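Local coordinates for protein oxidoreductase, short chain dehydrogenase/reductase family (Burkholderia thailandensis, PDB 5WJS) that binds NADH in a Rossmann-type fold and probably works as an oxidoreductase of the short-chain dehydrogenase/reductase family, its substrate not established, at residues 128-133 against 182-187; 208-213 against 262-267; 213-218 against 271-276. All coordinates share one frame; numbering follows the deposited sequence.

Interaction 1 (128-133 against 182-187). With NAI (1,4-dihydronicotinamide adenine dinucleotide), chain C.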
# COMPACT_ATOMS: atom_id res chain seq x y z
N HIS A 128 -19.06 18.92 16.14
CA HIS A 128 -19.51 19.19 17.50
C HIS A 128 -18.53 20.13 18.18
O HIS A 128 -17.31 19.92 18.13
CB HIS A 128 -19.68 17.88 18.30
CG HIS A 128 -18.51 16.93 18.19
ND1 HIS A 128 -18.43 15.96 17.21
CD2 HIS A 128 -17.42 16.77 18.97
CE1 HIS A 128 -17.32 15.26 17.38
NE2 HIS A 128 -16.68 15.73 18.44
N ALA A 129 -19.08 21.16 18.80
CA ALA A 129 -18.26 22.07 19.59
C ALA A 129 -17.78 21.36 20.85
O ALA A 129 -18.51 20.57 21.45
CB ALA A 129 -19.06 23.33 19.96
N ILE A 130 -16.53 21.63 21.23
CA ILE A 130 -15.97 21.10 22.47
C ILE A 130 -16.95 21.27 23.62
O ILE A 130 -17.20 20.33 24.39
CB ILE A 130 -14.64 21.80 22.78
CG1 ILE A 130 -13.55 21.33 21.80
CG2 ILE A 130 -14.24 21.55 24.23
CD1 ILE A 130 -12.30 22.16 21.86
N ALA A 131 -17.53 22.47 23.75
CA ALA A 131 -18.35 22.79 24.92
C ALA A 131 -19.71 22.10 24.91
O ALA A 131 -20.37 22.06 25.95
CB ALA A 131 -18.54 24.31 25.02
N ASP A 132 -20.14 21.54 23.78
CA ASP A 132 -21.45 20.90 23.70
C ASP A 132 -21.41 19.39 23.90
O ASP A 132 -22.47 18.77 23.98
CB ASP A 132 -22.11 21.17 22.34
CG ASP A 132 -22.31 22.65 22.07
OD1 ASP A 132 -22.51 23.43 23.03
OD2 ASP A 132 -22.29 23.01 20.88
N VAL A 133 -20.22 18.79 23.96
CA VAL A 133 -20.14 17.34 24.15
C VAL A 133 -20.63 16.99 25.55
O VAL A 133 -20.21 17.60 26.54
CB VAL A 133 -18.70 16.85 23.92
CG1 VAL A 133 -18.57 15.34 24.21
CG2 VAL A 133 -18.26 17.15 22.49
N GLY A 182 -13.33 21.12 14.83
CA GLY A 182 -14.72 20.90 14.49
C GLY A 182 -15.32 19.60 15.00
O GLY A 182 -16.55 19.48 15.05
N TYR A 183 -14.51 18.63 15.39
CA TYR A 183 -15.07 17.37 15.86
C TYR A 183 -14.05 16.60 16.70
O TYR A 183 -13.57 15.54 16.29
CB TYR A 183 -15.57 16.51 14.69
CG TYR A 183 -14.68 16.43 13.45
CD1 TYR A 183 -13.29 16.65 13.51
CD2 TYR A 183 -15.22 16.13 12.21
CE1 TYR A 183 -12.50 16.57 12.38
CE2 TYR A 183 -14.44 16.04 11.08
CZ TYR A 183 -13.08 16.26 11.17
OH TYR A 183 -12.31 16.18 10.03
N PRO A 184 -13.74 17.09 17.89
CA PRO A 184 -12.62 16.51 18.66
C PRO A 184 -12.82 15.05 19.05
O PRO A 184 -11.85 14.29 19.05
CB PRO A 184 -12.52 17.42 19.89
CG PRO A 184 -13.88 18.11 19.98
CD PRO A 184 -14.32 18.28 18.55
N VAL A 185 -14.05 14.63 19.37
CA VAL A 185 -14.23 13.23 19.75
C VAL A 185 -14.10 12.34 18.53
O VAL A 185 -13.62 11.20 18.63
CB VAL A 185 -15.57 12.99 20.46
CG1 VAL A 185 -15.64 11.53 20.96
CG2 VAL A 185 -15.75 13.96 21.61
N TYR A 186 -14.54 12.81 17.36
CA TYR A 186 -14.32 12.06 16.13
C TYR A 186 -12.82 11.88 15.86
O TYR A 186 -12.35 10.78 15.55
CB TYR A 186 -15.00 12.77 14.96
CG TYR A 186 -14.74 12.15 13.61
CD1 TYR A 186 -15.39 10.98 13.23
CD2 TYR A 186 -13.85 12.74 12.71
CE1 TYR A 186 -15.16 10.41 11.98
CE2 TYR A 186 -13.62 12.17 11.45
CZ TYR A 186 -14.28 11.02 11.10
OH TYR A 186 -14.06 10.45 9.87
N ALA A 187 -12.06 12.97 15.99
CA ALA A 187 -10.61 12.89 15.81
C ALA A 187 -9.99 11.89 16.78
O ALA A 187 -9.10 11.12 16.40
CB ALA A 187 -9.97 14.27 15.99
PA NAI C . -20.36 8.23 5.32
O1A NAI C . -20.84 8.92 6.57
O2A NAI C . -20.65 9.00 4.04
O5B NAI C . -21.09 6.74 5.19
C5B NAI C . -21.02 5.87 6.29
C4B NAI C . -21.90 4.61 5.89
O4B NAI C . -21.99 3.78 7.20
C3B NAI C . -23.07 4.98 5.58
O3B NAI C . -23.69 4.17 4.52
C2B NAI C . -23.96 4.80 6.98
O2B NAI C . -25.33 4.56 6.60
C1B NAI C . -23.45 3.82 7.64
N9A NAI C . -23.52 4.24 9.06
C8A NAI C . -23.25 5.33 9.78
N7A NAI C . -23.59 5.04 11.05
C5A NAI C . -24.07 3.79 11.08
C6A NAI C . -24.57 3.06 12.14
N6A NAI C . -24.82 3.11 13.62
N1A NAI C . -25.00 1.81 11.95
C2A NAI C . -24.97 1.26 10.70
N3A NAI C . -24.48 2.01 9.64
C4A NAI C . -24.05 3.27 9.85
O3 NAI C . -18.75 7.90 5.49
PN NAI C . -17.69 7.90 4.26
O1N NAI C . -18.17 7.05 3.12
O2N NAI C . -17.42 9.27 3.81
O5D NAI C . -16.22 7.29 4.86
C5D NAI C . -16.08 5.89 5.05
C4D NAI C . -14.84 5.66 5.98
O4D NAI C . -13.82 6.41 5.59
C3D NAI C . -15.21 6.17 7.36
O3D NAI C . -14.75 5.28 8.30
C2D NAI C . -14.51 7.54 7.47
O2D NAI C . -14.24 7.92 8.90
C1D NAI C . -13.42 7.39 6.77
N1N NAI C . -12.97 8.67 6.20
C2N NAI C . -13.61 9.19 5.00
C3N NAI C . -13.21 10.60 4.46
C7N NAI C . -13.98 11.17 3.25
O7N NAI C . -13.67 12.22 2.80
N7N NAI C . -15.10 10.39 2.66
C4N NAI C . -12.00 11.36 5.03
C5N NAI C . -11.15 10.51 6.03
C6N NAI C . -11.88 9.42 6.83
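His128 N gives Gly182 O a 2.8 Å hydrogen bond, nearly straight at 164°, the shortest between the two segments. The imidazole of the same residue is held at both nitrogens. Its NE2 accepts the backbone N-H of Val185 at 3.0 Å, with the donor nitrogen only 1° out of the ring plane, and ND1 is hydrogen-bonded to the carbonyl of Val126. This pattern is consistent with a neutral ring protonated on ND1. The torsion chi1 of 48° sets CG between the backbone N and carbonyl carbon of His128, which brings NE2 up to the N-H of Val185 in the first turn of helix 184-204. Tyr183, at the N-cap position of that helix, lays its CA over a face of the imidazole in a CH-pi contact, 3.6 Å from the ring centroid.

Tyr186 and Lys190, both NADH-binding, stand four residues apart on this helix, matching the Tyr-X-X-X-Lys signature of SDR enzymes, catalytic in relatives. Tyr186 OH shares a 2.7 Å hydrogen bond with the cofactor's ribose hydroxyl O2D. Farther along the loop, Ile130 CG1 rests 3.7 Å from Pro184 CG, while Val133 CG1 meets Val185 CG2 more loosely at 4.1 Å.

Interaction 2 (208-213 against 262-267)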
# COMPACT_ATOMS: atom_id res chain seq x y z
N GLY A 208 -1.79 -15.84 11.08
CA GLY A 208 -1.88 -15.42 9.70
C GLY A 208 -2.91 -14.35 9.42
O GLY A 208 -3.27 -14.13 8.26
N ILE A 209 -3.38 -13.66 10.46
CA ILE A 209 -4.35 -12.58 10.31
C ILE A 209 -3.61 -11.25 10.24
O ILE A 209 -2.92 -10.88 11.19
CB ILE A 209 -5.35 -12.58 11.47
CG1 ILE A 209 -6.12 -13.89 11.50
CG2 ILE A 209 -6.29 -11.37 11.38
CD1 ILE A 209 -6.87 -14.14 12.83
N ARG A 210 -3.73 -10.55 9.12
CA ARG A 210 -3.22 -9.19 9.02
C ARG A 210 -4.28 -8.19 9.46
O ARG A 210 -5.48 -8.38 9.25
CB ARG A 210 -2.79 -8.84 7.60
CG ARG A 210 -1.84 -9.81 6.97
CD ARG A 210 -2.18 -9.87 5.50
NE ARG A 210 -2.83 -11.10 5.12
CZ ARG A 210 -3.52 -11.29 3.99
NH1 ARG A 210 -3.68 -10.31 3.11
NH2 ARG A 210 -4.03 -12.47 3.76
N VAL A 211 -3.81 -7.11 10.08
CA VAL A 211 -4.67 -6.01 10.50
C VAL A 211 -3.98 -4.72 10.07
O VAL A 211 -2.82 -4.48 10.41
CB VAL A 211 -4.93 -6.02 12.01
CG1 VAL A 211 -6.04 -5.00 12.37
CG2 VAL A 211 -5.31 -7.43 12.50
N ASN A 212 -4.69 -3.90 9.31
CA ASN A 212 -4.15 -2.65 8.78
C ASN A 212 -5.19 -1.55 8.92
O ASN A 212 -6.40 -1.82 8.93
CB ASN A 212 -3.74 -2.78 7.30
CG ASN A 212 -2.55 -3.68 7.11
OD1 ASN A 212 -1.44 -3.35 7.54
ND2 ASN A 212 -2.76 -4.84 6.45
N THR A 213 -4.71 -0.32 9.05
CA THR A 213 -5.55 0.86 8.97
C THR A 213 -5.46 1.43 7.57
O THR A 213 -4.37 1.68 7.05
CB THR A 213 -5.14 1.91 10.00
OG1 THR A 213 -5.14 1.32 11.30
CG2 THR A 213 -6.14 3.10 10.00
N ASP A 262 -4.46 -12.12 -1.39
CA ASP A 262 -3.22 -12.80 -1.01
C ASP A 262 -1.98 -11.96 -1.29
O ASP A 262 -0.94 -12.17 -0.65
CB ASP A 262 -3.08 -14.12 -1.77
CG ASP A 262 -4.11 -15.15 -1.37
OD1 ASP A 262 -4.96 -14.87 -0.50
OD2 ASP A 262 -4.06 -16.26 -1.93
N ASP A 263 -2.06 -11.00 -2.22
CA ASP A 263 -0.89 -10.22 -2.63
C ASP A 263 -0.25 -9.45 -1.47
O ASP A 263 0.92 -9.07 -1.57
CB ASP A 263 -1.28 -9.24 -3.74
CG ASP A 263 -2.01 -9.92 -4.89
OD1 ASP A 263 -3.07 -10.56 -4.64
OD2 ASP A 263 -1.53 -9.81 -6.03
N SER A 264 -0.98 -9.23 -0.38
CA SER A 264 -0.51 -8.41 0.73
C SER A 264 -0.26 -9.23 2.01
O SER A 264 -0.35 -8.69 3.12
CB SER A 264 -1.52 -7.29 0.99
OG SER A 264 -2.77 -7.84 1.41
N ARG A 265 0.10 -10.51 1.84
CA ARG A 265 0.22 -11.47 2.94
C ARG A 265 1.14 -11.01 4.08
O ARG A 265 0.94 -11.42 5.22
CB ARG A 265 0.73 -12.81 2.41
CG ARG A 265 2.15 -12.70 1.83
CD ARG A 265 2.77 -14.02 1.36
NE ARG A 265 3.34 -14.83 2.44
CZ ARG A 265 4.62 -14.83 2.80
NH1 ARG A 265 5.03 -15.62 3.77
NH2 ARG A 265 5.49 -14.03 2.19
N MET A 266 2.17 -10.20 3.80
CA MET A 266 3.09 -9.76 4.85
C MET A 266 2.94 -8.29 5.22
O MET A 266 3.78 -7.75 5.96
CB MET A 266 4.55 -10.05 4.45
CG MET A 266 4.92 -11.56 4.50
SD MET A 266 4.76 -12.27 6.15
CE MET A 266 6.29 -11.72 6.91
N ILE A 267 1.91 -7.61 4.74
CA ILE A 267 1.63 -6.24 5.15
C ILE A 267 0.65 -6.29 6.32
O ILE A 267 -0.49 -6.74 6.17
CB ILE A 267 1.06 -5.40 4.00
CG1 ILE A 267 2.08 -5.33 2.86
CG2 ILE A 267 0.69 -4.00 4.50
CD1 ILE A 267 1.55 -4.69 1.61
O HOH W 1 -5.01 -13.80 1.79
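Arg210 and Asn212 both extend from strand 209-216 of the parallel Rossmann-type sheet toward the type I turn 264-267, which leads into the last strand, yet they meet it differently. The Arg210 chain, bent at chi2 and chi3, runs past the turn's backbone, with CB 3.4 Å from Ile267 O and CD 3.5 Å from Arg265 O. Its guanidinium then lies with one face under Arg265 CA, 3.7 Å from the plane, and uses its edge for polar partners. There NH1 makes a weak bond to Ser264 OG at 3.1 Å, bent to 121°, and is also held by Ala261 O; the serine hydroxyl itself is engaged chiefly by Phe258 O.

Asn212 crosses the Ile267 side chain at about a right angle, its OD1 3.8 Å from CG2 of Ile267. ND2 of Asn212 donates a nearly straight 3.0 Å bond to Ile267 O, coming from above the carbonyl plane, while OD1 takes the backbone N of Gln270, so the amide's rotation is fixed from both ends. The second subunit covers the turn, with its Asp251 in a salt bridge to Arg265. A water links Arg210 NH2 to Asp262, sitting in the guanidinium plane and donating to Asp262 OD1 at 2.5 Å.

Interaction 3 (213-218 against 271-276). With NAI (1,4-dihydronicotinamide adenine dinucleotide), chain C.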
# COMPACT_ATOMS: atom_id res chain seq x y z
N THR A 213 -4.71 -0.32 9.05
CA THR A 213 -5.55 0.86 8.97
C THR A 213 -5.46 1.43 7.57
O THR A 213 -4.37 1.68 7.05
CB THR A 213 -5.14 1.91 10.00
OG1 THR A 213 -5.14 1.32 11.30
CG2 THR A 213 -6.14 3.10 10.00
N LEU A 214 -6.61 1.62 6.95
CA LEU A 214 -6.70 2.26 5.65
C LEU A 214 -7.14 3.69 5.90
O LEU A 214 -8.21 3.92 6.46
CB LEU A 214 -7.70 1.51 4.75
CG LEU A 214 -7.96 2.05 3.34
CD1 LEU A 214 -6.64 2.11 2.56
CD2 LEU A 214 -9.00 1.19 2.59
N VAL A 215 -6.33 4.65 5.48
CA VAL A 215 -6.54 6.06 5.82
C VAL A 215 -6.88 6.86 4.57
O VAL A 215 -6.00 7.14 3.75
CB VAL A 215 -5.29 6.64 6.52
CG1 VAL A 215 -5.59 8.04 7.05
CG2 VAL A 215 -4.82 5.71 7.66
N PRO A 216 -8.14 7.22 4.35
CA PRO A 216 -8.47 8.05 3.18
C PRO A 216 -8.18 9.52 3.43
O PRO A 216 -8.22 10.02 4.56
CB PRO A 216 -9.99 7.84 3.00
CG PRO A 216 -10.45 6.93 4.16
CD PRO A 216 -9.32 6.94 5.17
N GLY A 217 -7.91 10.23 2.33
CA GLY A 217 -7.95 11.68 2.32
C GLY A 217 -9.38 12.16 2.19
O GLY A 217 -10.34 11.46 2.55
N TRP A 218 -9.53 13.37 1.66
CA TRP A 218 -10.87 13.92 1.45
C TRP A 218 -11.43 13.29 0.17
O TRP A 218 -11.12 13.73 -0.94
CB TRP A 218 -10.84 15.44 1.38
CG TRP A 218 -12.17 16.05 1.59
CD1 TRP A 218 -13.37 15.39 1.66
CD2 TRP A 218 -12.46 17.43 1.78
NE1 TRP A 218 -14.39 16.29 1.86
CE2 TRP A 218 -13.86 17.55 1.94
CE3 TRP A 218 -11.68 18.59 1.83
CZ2 TRP A 218 -14.49 18.78 2.15
CZ3 TRP A 218 -12.30 19.81 2.03
CH2 TRP A 218 -13.70 19.90 2.18
N ASP A 271 -0.43 1.92 8.59
CA ASP A 271 -1.34 3.03 8.29
C ASP A 271 -1.18 3.28 6.81
O ASP A 271 -0.23 3.94 6.38
CB ASP A 271 -1.01 4.27 9.12
CG ASP A 271 -1.17 4.02 10.60
OD1 ASP A 271 -2.32 4.02 11.09
OD2 ASP A 271 -0.14 3.76 11.25
N VAL A 272 -2.10 2.73 6.03
CA VAL A 272 -2.02 2.76 4.58
C VAL A 272 -2.80 3.99 4.11
O VAL A 272 -4.03 4.03 4.19
CB VAL A 272 -2.57 1.47 3.98
CG1 VAL A 272 -2.45 1.46 2.45
CG2 VAL A 272 -1.83 0.30 4.62
N VAL A 273 -2.08 5.02 3.66
CA VAL A 273 -2.69 6.32 3.39
C VAL A 273 -2.87 6.50 1.89
O VAL A 273 -1.93 6.33 1.11
CB VAL A 273 -1.84 7.48 3.96
CG1 VAL A 273 -2.56 8.82 3.70
CG2 VAL A 273 -1.56 7.26 5.45
N VAL A 274 -4.10 6.85 1.50
CA VAL A 274 -4.47 7.06 0.10
C VAL A 274 -5.13 8.44 0.08
O VAL A 274 -6.33 8.57 0.35
CB VAL A 274 -5.42 5.98 -0.42
CG1 VAL A 274 -5.72 6.16 -1.91
CG2 VAL A 274 -4.85 4.56 -0.16
N ASP A 275 -4.34 9.49 -0.20
CA ASP A 275 -4.85 10.84 0.03
C ASP A 275 -4.26 11.90 -0.90
O ASP A 275 -4.35 13.09 -0.58
CB ASP A 275 -4.57 11.29 1.50
CG ASP A 275 -3.09 11.55 1.77
OD1 ASP A 275 -2.24 11.08 0.98
OD2 ASP A 275 -2.77 12.25 2.76
N GLY A 276 -3.64 11.50 -2.00
CA GLY A 276 -3.05 12.48 -2.90
C GLY A 276 -1.88 13.26 -2.33
O GLY A 276 -1.51 14.29 -2.88
PA NAI C . -20.36 8.23 5.32
O1A NAI C . -20.84 8.92 6.57
O2A NAI C . -20.65 9.00 4.04
O5B NAI C . -21.09 6.74 5.19
C5B NAI C . -21.02 5.87 6.29
C4B NAI C . -21.90 4.61 5.89
O4B NAI C . -21.99 3.78 7.20
C3B NAI C . -23.07 4.98 5.58
O3B NAI C . -23.69 4.17 4.52
C2B NAI C . -23.96 4.80 6.98
O2B NAI C . -25.33 4.56 6.60
C1B NAI C . -23.45 3.82 7.64
N9A NAI C . -23.52 4.24 9.06
C8A NAI C . -23.25 5.33 9.78
N7A NAI C . -23.59 5.04 11.05
C5A NAI C . -24.07 3.79 11.08
C6A NAI C . -24.57 3.06 12.14
N6A NAI C . -24.82 3.11 13.62
N1A NAI C . -25.00 1.81 11.95
C2A NAI C . -24.97 1.26 10.70
N3A NAI C . -24.48 2.01 9.64
C4A NAI C . -24.05 3.27 9.85
O3 NAI C . -18.75 7.90 5.49
PN NAI C . -17.69 7.90 4.26
O1N NAI C . -18.17 7.05 3.12
O2N NAI C . -17.42 9.27 3.81
O5D NAI C . -16.22 7.29 4.86
C5D NAI C . -16.08 5.89 5.05
C4D NAI C . -14.84 5.66 5.98
O4D NAI C . -13.82 6.41 5.59
C3D NAI C . -15.21 6.17 7.36
O3D NAI C . -14.75 5.28 8.30
C2D NAI C . -14.51 7.54 7.47
O2D NAI C . -14.24 7.92 8.90
C1D NAI C . -13.42 7.39 6.77
N1N NAI C . -12.97 8.67 6.20
C2N NAI C . -13.61 9.19 5.00
C3N NAI C . -13.21 10.60 4.46
C7N NAI C . -13.98 11.17 3.25
O7N NAI C . -13.67 12.22 2.80
N7N NAI C . -15.10 10.39 2.66
C4N NAI C . -12.00 11.36 5.03
C5N NAI C . -11.15 10.51 6.03
C6N NAI C . -11.88 9.42 6.83
O HOH W 2 -2.83 1.89 12.34
O HOH W 3 -6.98 14.09 0.11
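Strands 213-216 and 271-274 lie edge to edge as parallel neighbours. The bond from Val272 N to Thr213 O runs nearly along the C=O axis, and it and the bond from Val215 N to Val272 O both measure 2.7 Å. Val215 bonds through its O as well, to Val274 N. Gly217 N closes the series on Val274 O.

On one face of the sheet the isobutyl group of Leu214 is the main bump. With CG anti to the backbone N (chi1 179°), it leans across the strand boundary so that CD1 fits between the two valines of the next strand, 4.2 Å from Val272 CG1 and 4.1 Å from Val274 CG2. Leu252 and Met255 of helix 249-260 pack over this face. On the other face Val215 CB sits against Val273 CG2 at 3.9 Å. Farther back on that face, Thr213 and Asp271 stand side by side and share a water between OG1 and OD1, while Thr197 and Gln194 supply their direct polar partners.

Where the strands end, CB of Asp275 packs against the bare CA of Gly217 at 3.5 Å, while its carboxylate turns away to the N-H groups of Ala279 and Gly277. A second water then bridges Trp218 N and Asp275 O. The seam joins the last two strands of the parallel Rossmann-type sheet of SDR enzymes, 271-274 being outermost within this chain.

At the C-terminal end of the strand and just beyond, the chain lines the nicotinamide site. Pro216 CG lies beside cofactor N1N, Gly217 O is 3.0 Å from C4N, and Pro216 O is 3.3 Å from C5N. Carbonyl oxygens this close would probably give the reduced ring an electron-rich setting, consistent with easing the build-up of positive charge as hydride leaves.

Interaction 1 comes first along the chain and closes before the other two open, while interactions 2 and 3 cross, with strand 209-216 meeting first the loop 262-267 and then strand 271-274. Those two share Thr213; their centres are about 16 Å apart, and both use strand 209-216 of the parallel sheet and touch the second subunit. Interaction 1 stands apart, its centre about 33 Å from that of interaction 2 and about 22 Å from that of interaction 3, at the start of helix 184-204, which directly precedes strand 209-216. Interactions 1 and 3 both reach the cofactor, one at its ribose and the other at its nicotinamide, whereas interaction 2 ties the far end of the strand to the dimer-facing loop.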